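PDB 4EUO: ABC transporter, substrate binding protein (Polyamine), which binds gamma-aminobutyric acid (GABA) as the periplasmic solute-binding component of an ABC transporter, probably handing it on for uptake. Local coordinates for residues Asp14-Ala19 with Val96-Tyr101; Asp226-Pro231 with Leu246-Gln251. One frame throughout, in Å; residues are numbered along the deposited sequence.

Contact 1 (Asp14-Ala19 with Val96-Tyr101). With ABU (gamma-amino-butanoic acid), chain E.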
ATOM      1  N   ASP A  14      -5.538   4.445 -11.766  1.00 11.00           N
ATOM      2  CA  ASP A  14      -6.659   4.969 -12.561  1.00 10.35           C
ATOM      3  C   ASP A  14      -7.673   5.643 -11.654  1.00 11.96           C
ATOM      4  O   ASP A  14      -8.233   6.679 -12.008  1.00 11.32           O
ATOM      5  CB  ASP A  14      -7.359   3.820 -13.289  1.00 11.92           C
ATOM      6  CG  ASP A  14      -6.575   3.250 -14.441  1.00 18.80           C
ATOM      7  OD1 ASP A  14      -5.545   3.865 -14.834  1.00 18.70           O
ATOM      8  OD2 ASP A  14      -6.961   2.174 -14.938  1.00 18.98           O
ATOM      9  N   ALA A  15      -7.925   5.065 -10.475  1.00 10.64           N
ATOM     10  CA  ALA A  15      -8.867   5.658  -9.523  1.00 11.03           C
ATOM     11  C   ALA A  15      -8.320   6.955  -8.927  1.00 12.12           C
ATOM     12  O   ALA A  15      -9.084   7.910  -8.708  1.00 12.28           O
ATOM     13  CB  ALA A  15      -9.169   4.656  -8.413  1.00 12.73           C
ATOM     14  N   GLN A  16      -6.993   7.016  -8.614  1.00 10.87           N
ATOM     15  CA  GLN A  16      -6.407   8.263  -8.130  1.00 10.76           C
ATOM     16  C   GLN A  16      -6.489   9.348  -9.222  1.00 12.30           C
ATOM     17  O   GLN A  16      -6.736  10.516  -8.903  1.00 13.38           O
ATOM     18  CB  GLN A  16      -4.971   8.054  -7.676  1.00 11.98           C
ATOM     19  CG  GLN A  16      -4.884   7.187  -6.403  1.00 10.64           C
ATOM     20  CD  GLN A  16      -3.448   6.853  -6.092  1.00 11.93           C
ATOM     21  OE1 GLN A  16      -2.743   6.328  -6.955  1.00 11.08           O
ATOM     22  NE2 GLN A  16      -3.006   7.108  -4.855  1.00 10.52           N
ATOM     23  N   LYS A  17      -6.298   8.961 -10.478  1.00 12.56           N
ATOM     24  CA  LYS A  17      -6.414   9.896 -11.608  1.00 11.31           C
ATOM     25  C   LYS A  17      -7.832  10.457 -11.668  1.00 13.25           C
ATOM     26  O   LYS A  17      -7.988  11.686 -11.699  1.00 13.63           O
ATOM     27  CB  LYS A  17      -6.062   9.179 -12.901  1.00 12.72           C
ATOM     28  CG  LYS A  17      -6.265  10.064 -14.145  1.00 14.89           C
ATOM     29  CD  LYS A  17      -5.991   9.262 -15.394  1.00 17.25           C
ATOM     30  CE  LYS A  17      -6.353  10.003 -16.672  1.00 24.07           C
ATOM     31  NZ  LYS A  17      -5.952   9.232 -17.880  1.00 30.24           N
ATOM     32  N   ALA A  18      -8.861   9.607 -11.577  1.00 11.76           N
ATOM     33  CA  ALA A  18     -10.239  10.079 -11.618  1.00 12.47           C
ATOM     34  C   ALA A  18     -10.554  10.981 -10.436  1.00 15.22           C
ATOM     35  O   ALA A  18     -11.249  11.989 -10.599  1.00 13.25           O
ATOM     36  CB  ALA A  18     -11.190   8.888 -11.612  1.00 14.31           C
ATOM     37  N   ALA A  19     -10.084  10.623  -9.227  1.00 12.59           N
ATOM     38  CA  ALA A  19     -10.408  11.392  -8.025  1.00 12.10           C
ATOM     39  C   ALA A  19      -9.687  12.718  -7.886  1.00 13.32           C
ATOM     40  O   ALA A  19     -10.206  13.622  -7.230  1.00 14.29           O
ATOM     41  CB  ALA A  19     -10.163  10.551  -6.780  1.00 13.19           C
ATOM     42  N   VAL A  96       2.967  13.134   3.771  1.00  9.93           N
ATOM     43  CA  VAL A  96       1.652  13.057   4.371  1.00 10.63           C
ATOM     44  C   VAL A  96       1.015  11.772   3.841  1.00 11.18           C
ATOM     45  O   VAL A  96       1.426  11.244   2.788  1.00 10.31           O
ATOM     46  CB  VAL A  96       0.760  14.274   4.084  1.00 13.20           C
ATOM     47  CG1 VAL A  96       1.343  15.549   4.724  1.00 13.05           C
ATOM     48  CG2 VAL A  96       0.525  14.455   2.597  1.00 13.32           C
ATOM     49  N   GLY A  97      -0.017  11.303   4.511  1.00 10.39           N
ATOM     50  CA  GLY A  97      -0.691  10.103   4.040  1.00  9.30           C
ATOM     51  C   GLY A  97      -1.417  10.291   2.724  1.00 10.26           C
ATOM     52  O   GLY A  97      -1.926  11.372   2.431  1.00 10.57           O
ATOM     53  N   SER A  98      -1.453   9.235   1.911  1.00  9.03           N
ATOM     54  CA  SER A  98      -2.146   9.155   0.637  1.00  8.58           C
ATOM     55  C   SER A  98      -3.449   8.363   0.794  1.00 10.10           C
ATOM     56  O   SER A  98      -4.508   8.770   0.305  1.00  9.69           O
ATOM     57  CB  SER A  98      -1.243   8.477  -0.395  1.00  9.18           C
ATOM     58  OG  SER A  98      -1.938   8.415  -1.635  1.00 10.30           O
ATOM     59  N   PHE A  99      -3.364   7.191   1.449  1.00  8.44           N
ATOM     60  CA  PHE A  99      -4.515   6.354   1.731  1.00  8.27           C
ATOM     61  C   PHE A  99      -4.115   5.294   2.732  1.00  9.57           C
ATOM     62  O   PHE A  99      -2.906   5.016   2.879  1.00  9.31           O
ATOM     63  CB  PHE A  99      -5.133   5.694   0.482  1.00  8.88           C
ATOM     64  CG  PHE A  99      -4.213   4.766  -0.283  1.00  8.17           C
ATOM     65  CD1 PHE A  99      -4.183   3.399  -0.008  1.00  9.52           C
ATOM     66  CD2 PHE A  99      -3.406   5.252  -1.291  1.00  9.23           C
ATOM     67  CE1 PHE A  99      -3.346   2.538  -0.731  1.00  9.44           C
ATOM     68  CE2 PHE A  99      -2.568   4.403  -2.015  1.00  9.25           C
ATOM     69  CZ  PHE A  99      -2.548   3.050  -1.730  1.00  9.37           C
ATOM     70  N   TYR A 100      -5.123   4.700   3.387  1.00  8.24           N
ATOM     71  CA  TYR A 100      -4.922   3.699   4.418  1.00  8.14           C
ATOM     72  C   TYR A 100      -5.443   2.389   3.874  1.00  9.17           C
ATOM     73  O   TYR A 100      -6.525   2.346   3.269  1.00  9.62           O
ATOM     74  CB  TYR A 100      -5.644   4.186   5.677  1.00 10.15           C
ATOM     75  CG  TYR A 100      -5.527   3.325   6.908  1.00 11.58           C
ATOM     76  CD1 TYR A 100      -4.469   3.483   7.790  1.00 15.87           C
ATOM     77  CD2 TYR A 100      -6.543   2.442   7.265  1.00 13.95           C
ATOM     78  CE1 TYR A 100      -4.409   2.777   8.990  1.00 16.42           C
ATOM     79  CE2 TYR A 100      -6.481   1.707   8.456  1.00 14.95           C
ATOM     80  CZ  TYR A 100      -5.428   1.907   9.322  1.00 14.93           C
ATOM     81  OH  TYR A 100      -5.392   1.248  10.532  1.00 15.14           O
ATOM     82  N   TYR A 101      -4.683   1.300   4.041  1.00  8.38           N
ATOM     83  CA  TYR A 101      -5.067   0.043   3.413  1.00  7.88           C
ATOM     84  C   TYR A 101      -4.764  -1.131   4.303  1.00  8.51           C
ATOM     85  O   TYR A 101      -4.085  -0.985   5.320  1.00  8.21           O
ATOM     86  CB  TYR A 101      -4.319  -0.118   2.065  1.00  9.22           C
ATOM     87  CG  TYR A 101      -2.821  -0.301   2.164  1.00  7.27           C
ATOM     88  CD1 TYR A 101      -2.257  -1.572   2.238  1.00  9.34           C
ATOM     89  CD2 TYR A 101      -1.960   0.797   2.155  1.00  8.25           C
ATOM     90  CE1 TYR A 101      -0.875  -1.742   2.314  1.00  8.54           C
ATOM     91  CE2 TYR A 101      -0.579   0.639   2.242  1.00  8.50           C
ATOM     92  CZ  TYR A 101      -0.045  -0.631   2.305  1.00  8.01           C
ATOM     93  OH  TYR A 101       1.312  -0.826   2.350  1.00  9.97           O
TER
HETATM   94  N   ABU E 404       1.364   0.387  -1.373  1.00 15.93           N
HETATM   95  CD  ABU E 404      -0.052   0.057  -1.577  1.00 11.32           C
HETATM   96  CB  ABU E 404      -0.433   0.114  -3.036  1.00 11.35           C
HETATM   97  CG  ABU E 404      -1.883  -0.199  -3.182  1.00 11.20           C
HETATM   98  C   ABU E 404      -2.389  -0.314  -4.605  1.00  9.76           C
HETATM   99  O   ABU E 404      -3.550  -0.937  -4.796  1.00  9.30           O
HETATM  100  OXT ABU E 404      -1.685   0.056  -5.646  1.00  9.40           O
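Gln16, on helix 10-28, reaches across to Ser98 and Phe99 of strand 96-107 and is the single residue of Asp14-Ala19 to do so. From CB the chain leaves with CG beside the backbone N and anti to the carbonyl carbon (chi1 -68°), then runs on extended to CD, so the amide lies well out from the helix. There it divides its work: OE1 is hydrogen-bonded to the hydroxyl of Ser7, while NE2 donates to Asp58 OD2, the same oxygen that Ser98 OG binds. This shared partner is consistent with Gln16 NE2 and Ser98 OG lying 3.6 Å apart without a bond between them. NE2 also lies obliquely against the Phe99 ring, with Gln16 NE2 to Phe99 CE2 at 3.9 Å and the amide and ring planes 81° apart. Two buried polar ends are thus satisfied next to an aromatic ring.

The ring of Phe99 is stacked on Tyr262, and it turns its edge to the ligand: Phe99 CZ approaches CG of the bound gamma-aminobutyrate to 3.6 Å. Tyr101, two residues on, offers a ring face instead, over which the ligand CD lies offset toward the rim, 3.9 Å from Tyr101 CE2. Edge and face border the methylene chain of the ligand, whose charged ends go to other residues such as Arg203 and Asp226; Trp8, Trp200 and Tyr262 also belong to the pocket. Aromatic side chains about the aliphatic part of the ligand, backed by a polar cluster of Gln16, Ser98 and Asp58, make up this part of the GABA pocket of a periplasmic binding protein.

Contact 2 (Asp226-Pro231 with Leu246-Gln251). With ABU (gamma-amino-butanoic acid), chain E.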
ATOM      1  N   ASP A 226      -0.062   4.387   2.574  1.00  7.94           N
ATOM      2  CA  ASP A 226       0.841   5.007   1.613  1.00  7.65           C
ATOM      3  C   ASP A 226       0.925   6.490   1.941  1.00  8.36           C
ATOM      4  O   ASP A 226       0.060   7.051   2.643  1.00  9.05           O
ATOM      5  CB  ASP A 226       0.377   4.820   0.179  1.00  8.73           C
ATOM      6  CG  ASP A 226       0.798   3.490  -0.443  1.00  8.23           C
ATOM      7  OD1 ASP A 226       1.226   2.581   0.299  1.00  8.98           O
ATOM      8  OD2 ASP A 226       0.737   3.374  -1.699  1.00  9.31           O
ATOM      9  N   SER A 227       1.925   7.147   1.347  1.00  8.27           N
ATOM     10  CA  SER A 227       2.196   8.552   1.550  1.00  8.21           C
ATOM     11  C   SER A 227       2.403   9.230   0.222  1.00  9.88           C
ATOM     12  O   SER A 227       2.758   8.581  -0.765  1.00  9.31           O
ATOM     13  CB  SER A 227       3.487   8.707   2.336  1.00 10.95           C
ATOM     14  OG  SER A 227       3.411   7.990   3.558  1.00 10.70           O
ATOM     15  N   LEU A 228       2.249  10.561   0.226  1.00  9.39           N
ATOM     16  CA  LEU A 228       2.630  11.387  -0.938  1.00  9.81           C
ATOM     17  C   LEU A 228       3.891  12.131  -0.568  1.00 10.98           C
ATOM     18  O   LEU A 228       4.005  12.694   0.527  1.00 10.33           O
ATOM     19  CB  LEU A 228       1.543  12.382  -1.320  1.00  9.76           C
ATOM     20  CG  LEU A 228       0.222  11.757  -1.709  1.00 11.03           C
ATOM     21  CD1 LEU A 228      -0.784  12.828  -2.080  1.00 12.18           C
ATOM     22  CD2 LEU A 228       0.367  10.739  -2.880  1.00 10.49           C
ATOM     23  N   VAL A 229       4.885  12.063  -1.487  1.00  9.57           N
ATOM     24  CA  VAL A 229       6.178  12.713  -1.336  1.00  9.25           C
ATOM     25  C   VAL A 229       6.557  13.424  -2.613  1.00  9.77           C
ATOM     26  O   VAL A 229       5.970  13.183  -3.674  1.00 10.13           O
ATOM     27  CB  VAL A 229       7.269  11.705  -0.925  1.00 10.57           C
ATOM     28  CG1 VAL A 229       6.914  11.037   0.395  1.00 10.50           C
ATOM     29  CG2 VAL A 229       7.510  10.643  -2.003  1.00 11.34           C
ATOM     30  N   VAL A 230       7.555  14.311  -2.477  1.00 10.39           N
ATOM     31  CA  VAL A 230       8.050  15.107  -3.596  1.00  9.80           C
ATOM     32  C   VAL A 230       9.533  14.859  -3.737  1.00 10.92           C
ATOM     33  O   VAL A 230      10.298  15.231  -2.861  1.00 11.56           O
ATOM     34  CB  VAL A 230       7.770  16.598  -3.319  1.00 11.50           C
ATOM     35  CG1 VAL A 230       8.340  17.457  -4.457  1.00 12.19           C
ATOM     36  CG2 VAL A 230       6.284  16.858  -3.157  1.00 12.58           C
ATOM     37  N   PRO A 231       9.969  14.198  -4.820  1.00 10.75           N
ATOM     38  CA  PRO A 231      11.412  13.929  -4.948  1.00  9.95           C
ATOM     39  C   PRO A 231      12.271  15.195  -4.966  1.00 12.11           C
ATOM     40  O   PRO A 231      11.889  16.183  -5.607  1.00 12.72           O
ATOM     41  CB  PRO A 231      11.521  13.150  -6.255  1.00 10.83           C
ATOM     42  CG  PRO A 231      10.173  12.502  -6.401  1.00 12.89           C
ATOM     43  CD  PRO A 231       9.202  13.561  -5.892  1.00 10.70           C
ATOM     44  N   LEU A 246      -4.312  19.356  -2.516  1.00 13.33           N
ATOM     45  CA  LEU A 246      -5.543  18.978  -3.158  1.00 12.50           C
ATOM     46  C   LEU A 246      -5.862  17.482  -2.918  1.00 14.09           C
ATOM     47  O   LEU A 246      -6.964  17.132  -2.499  1.00 14.43           O
ATOM     48  CB  LEU A 246      -5.465  19.318  -4.661  1.00 14.44           C
ATOM     49  CG  LEU A 246      -6.685  18.984  -5.544  1.00 17.94           C
ATOM     50  CD1 LEU A 246      -6.765  17.489  -5.930  1.00 19.54           C
ATOM     51  CD2 LEU A 246      -8.007  19.519  -4.980  1.00 20.67           C
ATOM     52  N   ALA A 247      -4.892  16.605  -3.211  1.00 12.65           N
ATOM     53  CA  ALA A 247      -5.119  15.156  -3.110  1.00 11.88           C
ATOM     54  C   ALA A 247      -5.516  14.695  -1.707  1.00 11.60           C
ATOM     55  O   ALA A 247      -6.205  13.671  -1.557  1.00 12.10           O
ATOM     56  CB  ALA A 247      -3.851  14.432  -3.537  1.00 12.36           C
ATOM     57  N   THR A 248      -5.045  15.429  -0.700  1.00 11.19           N
ATOM     58  CA  THR A 248      -5.314  15.093   0.697  1.00 11.26           C
ATOM     59  C   THR A 248      -6.474  15.875   1.303  1.00 14.84           C
ATOM     60  O   THR A 248      -6.776  15.684   2.492  1.00 13.81           O
ATOM     61  CB  THR A 248      -4.075  15.177   1.565  1.00 13.54           C
ATOM     62  OG1 THR A 248      -3.619  16.534   1.611  1.00 13.20           O
ATOM     63  CG2 THR A 248      -2.955  14.260   1.086  1.00 12.41           C
ATOM     64  N   SER A 249      -7.156  16.702   0.475  1.00 12.68           N
ATOM     65  CA  SER A 249      -8.331  17.434   0.959  1.00 12.78           C
ATOM     66  C   SER A 249      -9.533  16.466   1.082  1.00 15.52           C
ATOM     67  O   SER A 249      -9.534  15.352   0.551  1.00 13.73           O
ATOM     68  CB  SER A 249      -8.627  18.634   0.069  1.00 16.25           C
ATOM     69  OG  SER A 249      -8.975  18.248  -1.242  1.00 18.18           O
ATOM     70  N   ALA A 250     -10.573  16.888   1.816  1.00 15.17           N
ATOM     71  CA  ALA A 250     -11.663  16.017   2.193  1.00 14.80           C
ATOM     72  C   ALA A 250     -12.410  15.372   1.071  1.00 16.66           C
ATOM     73  O   ALA A 250     -12.573  14.151   1.081  1.00 14.24           O
ATOM     74  CB  ALA A 250     -12.635  16.746   3.122  1.00 16.88           C
ATOM     75  N   GLN A 251     -12.888  16.178   0.110  1.00 14.99           N
ATOM     76  CA  GLN A 251     -13.650  15.601  -0.992  1.00 14.94           C
ATOM     77  C   GLN A 251     -12.784  14.702  -1.874  1.00 16.78           C
ATOM     78  O   GLN A 251     -13.236  13.629  -2.257  1.00 15.11           O
ATOM     79  CB  GLN A 251     -14.361  16.690  -1.837  1.00 17.01           C
ATOM     80  CG  GLN A 251     -15.428  16.131  -2.779  1.00 18.86           C
ATOM     81  CD  GLN A 251     -16.598  15.476  -2.087  1.00 29.55           C
ATOM     82  OE1 GLN A 251     -17.351  16.109  -1.330  1.00 24.01           O
ATOM     83  NE2 GLN A 251     -16.805  14.206  -2.371  1.00 19.15           N
TER
HETATM   84  N   ABU E 404       1.364   0.387  -1.373  1.00 15.93           N
HETATM   85  CD  ABU E 404      -0.052   0.057  -1.577  1.00 11.32           C
HETATM   86  CB  ABU E 404      -0.433   0.114  -3.036  1.00 11.35           C
HETATM   87  CG  ABU E 404      -1.883  -0.199  -3.182  1.00 11.20           C
HETATM   88  C   ABU E 404      -2.389  -0.314  -4.605  1.00  9.76           C
HETATM   89  O   ABU E 404      -3.550  -0.937  -4.796  1.00  9.30           O
HETATM   90  OXT ABU E 404      -1.685   0.056  -5.646  1.00  9.40           O
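Strand 215-229, at Leu228, passes helix 237-247 where that helix gives way to a turn before helix 250-260, with the CA atoms of Leu228 and Ala247 8.9 Å apart as the nearest backbone pair. Leu228 spans this distance. Its CG stands beside the backbone N, anti to the carbonyl carbon, and the next bond is extended (chi2 -180°), which carries CD1 out to Ala247 CB at 3.8 Å. The same methyl of Leu228, CD1, meets Thr248 CG2 at 4.1 Å, the two side chains lying alongside each other and pointing opposite ways. Ile244, one turn earlier, also packs on Leu228. Thr248 turns only its methyl to Leu228, its hydroxyl being bonded back to the carbonyl of Ile244.

Beyond it the turn is tied by Leu246 O, which accepts from Ser249 OG at 2.6 Å and from Ser249 N at 3.0 Å. The hydroxyl bond lies in the carbonyl plane, on a lone pair, at a C=O...donor angle of 137°. Ser249 is the N-cap residue of helix 250-260, but its hydroxyl is used on Leu246 O rather than on that helix.

At the other end of the strand segment Asp226 grips the ligand ammonium: ABU N donates to Asp226 OD1 at 2.8 Å and more weakly to Asp226 OD2 at 3.1 Å. Asp58 OD1 lies close to Asp226 OD2, so the ammonium bound to Asp226 may ease the repulsion between the two carboxylates. The strand thereby joins apolar strand-on-helix packing to the amine-binding end of the GABA site in this class D periplasmic binding protein.

Both contacts are buried, and they share one sheet: strands 96-107 and 215-229 are antiparallel neighbours, with Ser98 N and Asp226 O 2.8 Å apart and Val96 O and Leu228 N at the same spacing. Contact 1 packs helix 10-28 against the first strand and is mixed, an amide and a hydroxyl meeting through Asp58 beside the Phe99 ring; contact 2 sets helix 237-247 and its turn against the second and is apolar. Each also sends residues to the same ligand, aromatic rings from 96-101 and a carboxylate from 226-231, and Tyr101 CE2 packs 3.3 Å from Asp226 OD1. Their centres lie about 8 Å apart.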